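Side-chain contact in GTN Reductase (Agrobacterium tumefaciens, PDB 5N6G), which probably reduces activated carbon-carbon double bonds with an FMN cofactor, as an ene-reductase of the Old Yellow Enzyme family: residues 6-11 with 299-304. Numbering follows the deposited sequence.
Sequences EPAQAG and KGLWIA
Leu301 holds CG trans to N (chi1 -166°), beside its own carbonyl carbon, and this carries the branched end over to strand 8-10, where its two methyl groups spread against Ala8 and Ala10. The contact lies at the end of the TIM barrel of this Old Yellow Enzyme where the barrel strands begin: Leu301 opens the seventh of them, 301-305, and strand 8-10 pairs with strand 13-15 in an antiparallel hairpin ahead of the first. The axes of strand 8-10 and strand 301-304 run nearly at right angles, 100° between their directions. No direct hydrogen bond links the two segments; the contact is apolar, with one bridging water beside it. Ala8 CB lies 3.9 Å from Leu301 CD1, and Ala10 CB is equally far, 3.9 Å, from Leu301 CB, with CD2 a little farther off. Between these two alanines the peptide carbonyl of Gln9 also rests on the leucine, its O 3.8 Å from Leu301 CD1 in a van der Waals contact. Leu15 of the second hairpin strand and Phe263 of the neighbouring barrel strand 263-267 also touch the Leu301 side chain, which lies between them. Beside this apolar patch, a water ties the end of strand 8-10 to the loop that enters the barrel strand. It accepts from Gly11 N at 2.9 Å and donates to Lys299 O at 3.1 Å, while its bond to Gln9 O is weak. The Gln9 side chain turns from the leucine and reaches along its own segment to Gly11, where strand 8-10 ends and the hairpin turn begins: NE2 of Gln9 donates to Gly11 O at 3.0 Å, nearly straight at 163°, with the acceptor almost exactly in the plane of the Gln9 side-chain amide.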
# COMPACT_ATOMS: atom_id res chain seq x y z
N GLU A 6 -0.36 -22.72 -5.29
CA GLU A 6 -1.15 -22.89 -6.50
C GLU A 6 -1.74 -21.56 -6.97
O GLU A 6 -1.80 -20.58 -6.23
CB GLU A 6 -2.25 -23.92 -6.28
CG GLU A 6 -3.51 -23.40 -5.67
CD GLU A 6 -4.49 -24.53 -5.35
OE1 GLU A 6 -4.20 -25.33 -4.45
OE2 GLU A 6 -5.54 -24.62 -6.03
N PRO A 7 -2.15 -21.50 -8.24
CA PRO A 7 -2.59 -20.22 -8.81
C PRO A 7 -3.85 -19.68 -8.15
O PRO A 7 -4.61 -20.39 -7.47
CB PRO A 7 -2.84 -20.54 -10.28
CG PRO A 7 -2.13 -21.82 -10.54
CD PRO A 7 -2.10 -22.56 -9.25
N ALA A 8 -4.08 -18.39 -8.38
CA ALA A 8 -5.26 -17.72 -7.90
C ALA A 8 -5.70 -16.68 -8.91
O ALA A 8 -4.98 -16.36 -9.87
CB ALA A 8 -5.02 -17.06 -6.55
N GLN A 9 -6.88 -16.13 -8.67
CA GLN A 9 -7.46 -15.10 -9.52
C GLN A 9 -7.86 -13.94 -8.63
O GLN A 9 -8.58 -14.13 -7.64
CB GLN A 9 -8.67 -15.64 -10.29
CG GLN A 9 -9.19 -14.70 -11.37
CD GLN A 9 -8.31 -14.70 -12.60
OE1 GLN A 9 -7.62 -15.68 -12.88
NE2 GLN A 9 -8.35 -13.61 -13.36
N ALA A 10 -7.39 -12.74 -8.95
CA ALA A 10 -7.77 -11.53 -8.23
C ALA A 10 -8.47 -10.65 -9.26
O ALA A 10 -7.80 -9.97 -10.03
CB ALA A 10 -6.56 -10.82 -7.63
N GLY A 11 -9.79 -10.72 -9.30
CA GLY A 11 -10.51 -9.95 -10.30
C GLY A 11 -10.07 -10.38 -11.69
O GLY A 11 -10.18 -11.56 -12.06
N LYS A 299 -16.05 -10.90 -3.46
CA LYS A 299 -15.39 -12.03 -4.10
C LYS A 299 -13.92 -11.75 -4.40
O LYS A 299 -13.27 -12.59 -5.04
CB LYS A 299 -16.14 -12.40 -5.39
CG LYS A 299 -17.58 -12.87 -5.16
CD LYS A 299 -17.63 -14.23 -4.50
CE LYS A 299 -19.05 -14.80 -4.47
NZ LYS A 299 -19.99 -14.07 -3.53
N GLY A 300 -13.39 -10.62 -3.95
CA GLY A 300 -11.99 -10.32 -4.15
C GLY A 300 -11.10 -11.31 -3.44
O GLY A 300 -11.49 -11.96 -2.47
N LEU A 301 -9.88 -11.40 -3.93
CA LEU A 301 -8.87 -12.23 -3.28
C LEU A 301 -8.51 -11.62 -1.93
O LEU A 301 -8.25 -10.42 -1.82
CB LEU A 301 -7.63 -12.32 -4.17
CG LEU A 301 -6.63 -13.40 -3.80
CD1 LEU A 301 -7.17 -14.76 -4.17
CD2 LEU A 301 -5.29 -13.15 -4.48
N TRP A 302 -8.51 -12.44 -0.88
CA TRP A 302 -8.26 -11.97 0.47
C TRP A 302 -6.78 -12.22 0.78
O TRP A 302 -6.37 -13.37 1.03
CB TRP A 302 -9.15 -12.70 1.47
CG TRP A 302 -9.16 -12.07 2.81
CD1 TRP A 302 -8.39 -12.42 3.89
CD2 TRP A 302 -9.97 -10.96 3.24
NE1 TRP A 302 -8.67 -11.59 4.96
CE2 TRP A 302 -9.63 -10.69 4.58
CE3 TRP A 302 -10.95 -10.19 2.62
CZ2 TRP A 302 -10.26 -9.70 5.32
CZ3 TRP A 302 -11.54 -9.18 3.33
CH2 TRP A 302 -11.20 -8.93 4.66
N ILE A 303 -6.00 -11.14 0.80
CA ILE A 303 -4.55 -11.19 0.95
C ILE A 303 -4.22 -10.70 2.34
O ILE A 303 -4.61 -9.59 2.71
CB ILE A 303 -3.82 -10.32 -0.09
CG1 ILE A 303 -4.25 -10.66 -1.52
CG2 ILE A 303 -2.33 -10.44 0.14
CD1 ILE A 303 -3.66 -9.69 -2.57
N ALA A 304 -3.50 -11.50 3.11
CA ALA A 304 -3.18 -11.14 4.48
C ALA A 304 -1.69 -10.88 4.61
O ALA A 304 -0.88 -11.46 3.90
CB ALA A 304 -3.57 -12.24 5.46
O HOH W 1 -11.42 -12.33 -7.55